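Local atomic coordinates of sulfite reductase [ferredoxin] (Mycobacterium tuberculosis, PDB entry 1ZJ8), a protein that reduces sulfite to sulfide with electrons from ferredoxin, using a siroheme and a [4Fe-4S] cluster, probably for the biosynthesis of sulfur-containing amino acids and cofactors. Residues Leu180-Val192 with His342-Ala354. Residues are numbered along the deposited sequence; the frame is centred on the assembly and turned at random.
Sequences LGSPLAGESLDEV and HVGVQRLKNGLNA
Leu184, in the loop that follows strand 176-181, packs against His342, just ahead of the β-hairpin of strands 344-347 and 353-357, and against Gln346 within that hairpin. Leu184 is the central apolar residue of the contact. Its CD1 lies over one face of the His342 imidazole, 3.6 Å from the ring centroid, a CH-pi contact displaced toward the rim on the ND1 side. Its CD2 touches the Gln346 amide and meets Leu348 CD2 and Ala354 CB. Pro183, nearly perpendicular to the His342 side chain, brings CG to 3.7 Å from His342 CD2. Histidine suits this place because both nitrogens are used: ND1 accepts from Gln346 NE2 at 3.2 Å, and NE2 bonds to Asp228, which also holds Ser182 OG; together these fix the ring's rotation.

Towards the hairpin turn, polar groups take over. Lys349 N donates to Glu187 O (3.0 Å, nearly straight at 170°), while Asn350 N reaches Glu187 OE1 at 3.2 Å, a more bent bond arriving almost along the C-O axis. Glu187 has its CG opposite the carbonyl carbon (chi1 -56°) and folds again at chi2, which turns the carboxylate to the hairpin turn; OE2 forms a salt bridge with Arg383. The aliphatic chain of Lys349 lies alongside the backbone of Ser188. A water joins Ser188 OG to Gln346 OE1. Ser182 and Ser188 each close an ST turn, shaping the loop at this interface between the first nitrite/sulfite reductase 4Fe-4S family domain and the second ferredoxin-like half domain, away from the cofactor sites.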
loop_
_atom_site.group_PDB
_atom_site.type_symbol
_atom_site.label_atom_id
_atom_site.label_comp_id
_atom_site.label_asym_id
_atom_site.label_seq_id
_atom_site.Cartn_x
_atom_site.Cartn_y
_atom_site.Cartn_z
ATOM N N LEU A 180 -8.609 0.589 -2.642
ATOM C CA LEU A 180 -8.041 -0.562 -3.355
ATOM C C LEU A 180 -9.135 -1.331 -4.130
ATOM O O LEU A 180 -10.305 -1.355 -3.729
ATOM C CB LEU A 180 -7.276 -1.477 -2.393
ATOM C CG LEU A 180 -6.234 -0.846 -1.443
ATOM C CD1 LEU A 180 -5.527 -1.934 -0.613
ATOM C CD2 LEU A 180 -5.226 -0.018 -2.191
ATOM N N GLY A 181 -8.742 -1.939 -5.250
ATOM C CA GLY A 181 -9.630 -2.823 -6.013
ATOM C C GLY A 181 -8.917 -4.027 -6.614
ATOM O O GLY A 181 -7.702 -3.986 -6.836
ATOM N N SER A 182 -9.667 -5.099 -6.876
ATOM C CA SER A 182 -9.121 -6.240 -7.602
ATOM C C SER A 182 -8.553 -5.784 -8.935
ATOM O O SER A 182 -9.268 -5.163 -9.748
ATOM C CB SER A 182 -10.185 -7.295 -7.894
ATOM O OG SER A 182 -9.743 -8.189 -8.900
ATOM N N PRO A 183 -7.273 -6.089 -9.172
ATOM C CA PRO A 183 -6.654 -5.899 -10.473
ATOM C C PRO A 183 -7.369 -6.595 -11.609
ATOM O O PRO A 183 -7.027 -6.340 -12.755
ATOM C CB PRO A 183 -5.277 -6.563 -10.300
ATOM C CG PRO A 183 -4.993 -6.491 -8.897
ATOM C CD PRO A 183 -6.314 -6.615 -8.192
ATOM N N LEU A 184 -8.290 -7.509 -11.305
ATOM C CA LEU A 184 -9.096 -8.184 -12.340
ATOM C C LEU A 184 -10.580 -7.964 -12.133
ATOM O O LEU A 184 -11.397 -8.812 -12.489
ATOM C CB LEU A 184 -8.785 -9.684 -12.375
ATOM C CG LEU A 184 -7.657 -9.961 -13.362
ATOM C CD1 LEU A 184 -6.297 -9.884 -12.665
ATOM C CD2 LEU A 184 -7.874 -11.296 -14.015
ATOM N N ALA A 185 -10.928 -6.818 -11.567
ATOM C CA ALA A 185 -12.317 -6.488 -11.338
ATOM C C ALA A 185 -13.073 -6.487 -12.681
ATOM O O ALA A 185 -12.675 -5.790 -13.624
ATOM C CB ALA A 185 -12.414 -5.158 -10.654
ATOM N N GLY A 186 -14.125 -7.300 -12.776
ATOM C CA GLY A 186 -14.924 -7.406 -13.995
ATOM C C GLY A 186 -14.466 -8.405 -15.045
ATOM O O GLY A 186 -15.143 -8.589 -16.065
ATOM N N GLU A 187 -13.316 -9.040 -14.823
ATOM C CA GLU A 187 -12.836 -10.053 -15.766
ATOM C C GLU A 187 -12.393 -11.390 -15.155
ATOM O O GLU A 187 -12.234 -12.375 -15.902
ATOM C CB GLU A 187 -11.717 -9.483 -16.635
ATOM C CG GLU A 187 -12.111 -8.202 -17.413
ATOM C CD GLU A 187 -13.208 -8.418 -18.469
ATOM O OE1 GLU A 187 -13.526 -9.599 -18.759
ATOM O OE2 GLU A 187 -13.722 -7.406 -19.021
ATOM N N SER A 188 -12.214 -11.452 -13.831
ATOM C CA SER A 188 -11.805 -12.697 -13.186
ATOM C C SER A 188 -12.871 -13.762 -13.317
ATOM O O SER A 188 -14.059 -13.492 -13.147
ATOM C CB SER A 188 -11.457 -12.495 -11.700
ATOM O OG SER A 188 -11.035 -13.713 -11.082
ATOM N N LEU A 189 -12.430 -14.978 -13.615
ATOM C CA LEU A 189 -13.320 -16.126 -13.630
ATOM C C LEU A 189 -13.813 -16.486 -12.217
ATOM O O LEU A 189 -14.820 -17.186 -12.068
ATOM C CB LEU A 189 -12.639 -17.351 -14.257
ATOM C CG LEU A 189 -12.354 -17.303 -15.766
ATOM C CD1 LEU A 189 -11.652 -18.560 -16.221
ATOM C CD2 LEU A 189 -13.632 -17.084 -16.580
ATOM N N ASP A 190 -13.136 -15.996 -11.183
ATOM C CA ASP A 190 -13.458 -16.394 -9.817
ATOM C C ASP A 190 -13.997 -15.281 -8.925
ATOM O O ASP A 190 -14.217 -15.487 -7.748
ATOM C CB ASP A 190 -12.209 -17.006 -9.205
ATOM C CG ASP A 190 -11.566 -18.026 -10.131
ATOM O OD1 ASP A 190 -12.280 -18.524 -11.030
ATOM O OD2 ASP A 190 -10.360 -18.325 -9.990
ATOM N N GLU A 191 -14.235 -14.105 -9.477
ATOM C CA GLU A 191 -14.749 -13.011 -8.666
ATOM C C GLU A 191 -16.216 -13.286 -8.323
ATOM O O GLU A 191 -17.003 -13.682 -9.182
ATOM C CB GLU A 191 -14.566 -11.645 -9.369
ATOM C CG GLU A 191 -14.987 -11.607 -10.855
ATOM C CD GLU A 191 -15.148 -10.197 -11.424
ATOM O OE1 GLU A 191 -14.150 -9.426 -11.395
ATOM O OE2 GLU A 191 -16.267 -9.867 -11.917
ATOM N N VAL A 192 -16.574 -13.095 -7.056
ATOM C CA VAL A 192 -17.978 -13.193 -6.642
ATOM C C VAL A 192 -18.829 -12.171 -7.391
ATOM O O VAL A 192 -19.943 -12.487 -7.804
ATOM C CB VAL A 192 -18.169 -12.988 -5.105
ATOM C CG1 VAL A 192 -19.676 -12.986 -4.740
ATOM C CG2 VAL A 192 -17.391 -14.062 -4.280
ATOM N N HIS A 342 -1.998 -12.231 -8.841
ATOM C CA HIS A 342 -2.297 -12.128 -10.269
ATOM C C HIS A 342 -1.092 -12.080 -11.183
ATOM O O HIS A 342 -1.197 -11.625 -12.291
ATOM C CB HIS A 342 -3.179 -10.912 -10.541
ATOM C CG HIS A 342 -4.481 -10.956 -9.818
ATOM N ND1 HIS A 342 -5.444 -11.904 -10.089
ATOM C CD2 HIS A 342 -4.976 -10.182 -8.828
ATOM C CE1 HIS A 342 -6.478 -11.708 -9.294
ATOM N NE2 HIS A 342 -6.213 -10.678 -8.510
ATOM N N VAL A 343 0.040 -12.583 -10.751
ATOM C CA VAL A 343 1.204 -12.642 -11.619
ATOM C C VAL A 343 1.125 -13.824 -12.617
ATOM O O VAL A 343 0.715 -14.922 -12.253
ATOM C CB VAL A 343 2.492 -12.667 -10.768
ATOM C CG1 VAL A 343 3.644 -13.319 -11.506
ATOM C CG2 VAL A 343 2.857 -11.233 -10.335
ATOM N N GLY A 344 1.520 -13.592 -13.872
ATOM C CA GLY A 344 1.457 -14.633 -14.904
ATOM C C GLY A 344 0.241 -14.433 -15.782
ATOM O O GLY A 344 -0.390 -13.361 -15.731
ATOM N N VAL A 345 -0.104 -15.447 -16.577
ATOM C CA VAL A 345 -1.180 -15.330 -17.571
ATOM C C VAL A 345 -2.422 -16.011 -17.048
ATOM O O VAL A 345 -2.329 -17.103 -16.488
ATOM C CB VAL A 345 -0.807 -15.983 -18.923
ATOM C CG1 VAL A 345 -1.871 -15.685 -19.955
ATOM C CG2 VAL A 345 0.529 -15.503 -19.413
ATOM N N GLN A 346 -3.579 -15.373 -17.222
ATOM C CA GLN A 346 -4.864 -16.004 -16.874
ATOM C C GLN A 346 -5.970 -15.665 -17.869
ATOM O O GLN A 346 -5.916 -14.638 -18.530
ATOM C CB GLN A 346 -5.289 -15.693 -15.433
ATOM C CG GLN A 346 -5.684 -14.276 -15.165
ATOM C CD GLN A 346 -6.235 -14.105 -13.773
ATOM O OE1 GLN A 346 -7.374 -14.501 -13.502
ATOM N NE2 GLN A 346 -5.444 -13.505 -12.875
ATOM N N ARG A 347 -6.953 -16.558 -17.961
ATOM C CA ARG A 347 -8.070 -16.421 -18.871
ATOM C C ARG A 347 -9.160 -15.552 -18.229
ATOM O O ARG A 347 -9.404 -15.603 -17.013
ATOM C CB ARG A 347 -8.623 -17.804 -19.229
ATOM C CG ARG A 347 -9.775 -17.818 -20.236
ATOM C CD ARG A 347 -9.375 -17.367 -21.644
ATOM N NE ARG A 347 -8.409 -18.290 -22.241
ATOM C CZ ARG A 347 -7.709 -18.069 -23.358
ATOM N NH1 ARG A 347 -7.857 -16.955 -24.065
ATOM N NH2 ARG A 347 -6.847 -18.982 -23.780
ATOM N N LEU A 348 -9.826 -14.775 -19.082
ATOM C CA LEU A 348 -10.781 -13.772 -18.655
ATOM C C LEU A 348 -12.184 -14.053 -19.173
ATOM O O LEU A 348 -12.350 -14.731 -20.195
ATOM C CB LEU A 348 -10.295 -12.423 -19.155
ATOM C CG LEU A 348 -8.910 -12.085 -18.615
ATOM C CD1 LEU A 348 -8.518 -10.687 -19.068
ATOM C CD2 LEU A 348 -8.893 -12.178 -17.111
ATOM N N LYS A 349 -13.180 -13.528 -18.448
ATOM C CA LYS A 349 -14.568 -13.573 -18.888
ATOM C C LYS A 349 -14.718 -13.041 -20.316
ATOM O O LYS A 349 -15.584 -13.514 -21.020
ATOM C CB LYS A 349 -15.460 -12.788 -17.924
ATOM C CG LYS A 349 -15.680 -13.432 -16.548
ATOM C CD LYS A 349 -16.165 -12.390 -15.472
ATOM C CE LYS A 349 -17.620 -11.860 -15.720
ATOM N NZ LYS A 349 -17.778 -11.001 -16.945
ATOM N N ASN A 350 -13.909 -12.043 -20.713
ATOM C CA ASN A 350 -13.782 -11.580 -22.115
ATOM C C ASN A 350 -13.604 -12.728 -23.102
ATOM O O ASN A 350 -13.978 -12.643 -24.272
ATOM C CB ASN A 350 -12.510 -10.720 -22.295
ATOM C CG ASN A 350 -12.696 -9.290 -21.895
ATOM O OD1 ASN A 350 -13.814 -8.767 -21.897
ATOM N ND2 ASN A 350 -11.597 -8.628 -21.558
ATOM N N GLY A 351 -12.938 -13.773 -22.638
ATOM C CA GLY A 351 -12.332 -14.740 -23.530
ATOM C C GLY A 351 -10.900 -14.392 -23.888
ATOM O O GLY A 351 -10.208 -15.218 -24.468
ATOM N N LEU A 352 -10.461 -13.178 -23.557
ATOM C CA LEU A 352 -9.084 -12.773 -23.782
ATOM C C LEU A 352 -8.195 -13.166 -22.588
ATOM O O LEU A 352 -8.567 -14.015 -21.779
ATOM C CB LEU A 352 -9.017 -11.263 -24.050
ATOM C CG LEU A 352 -9.905 -10.788 -25.201
ATOM C CD1 LEU A 352 -9.783 -9.267 -25.391
ATOM C CD2 LEU A 352 -9.597 -11.557 -26.485
ATOM N N ASN A 353 -7.004 -12.577 -22.485
ATOM C CA ASN A 353 -6.095 -12.893 -21.400
ATOM C C ASN A 353 -5.670 -11.699 -20.600
ATOM O O ASN A 353 -5.560 -10.598 -21.116
ATOM C CB ASN A 353 -4.821 -13.521 -21.941
ATOM C CG ASN A 353 -5.069 -14.832 -22.618
ATOM O OD1 ASN A 353 -5.172 -15.889 -21.971
ATOM N ND2 ASN A 353 -5.164 -14.780 -23.948
ATOM N N ALA A 354 -5.396 -11.941 -19.329
ATOM C CA ALA A 354 -4.661 -10.999 -18.483
ATOM C C ALA A 354 -3.240 -11.514 -18.210
ATOM O O ALA A 354 -3.041 -12.688 -17.912
ATOM C CB ALA A 354 -5.390 -10.800 -17.146
HETATM O O HOH W 1 -8.435 -14.132 -10.553
#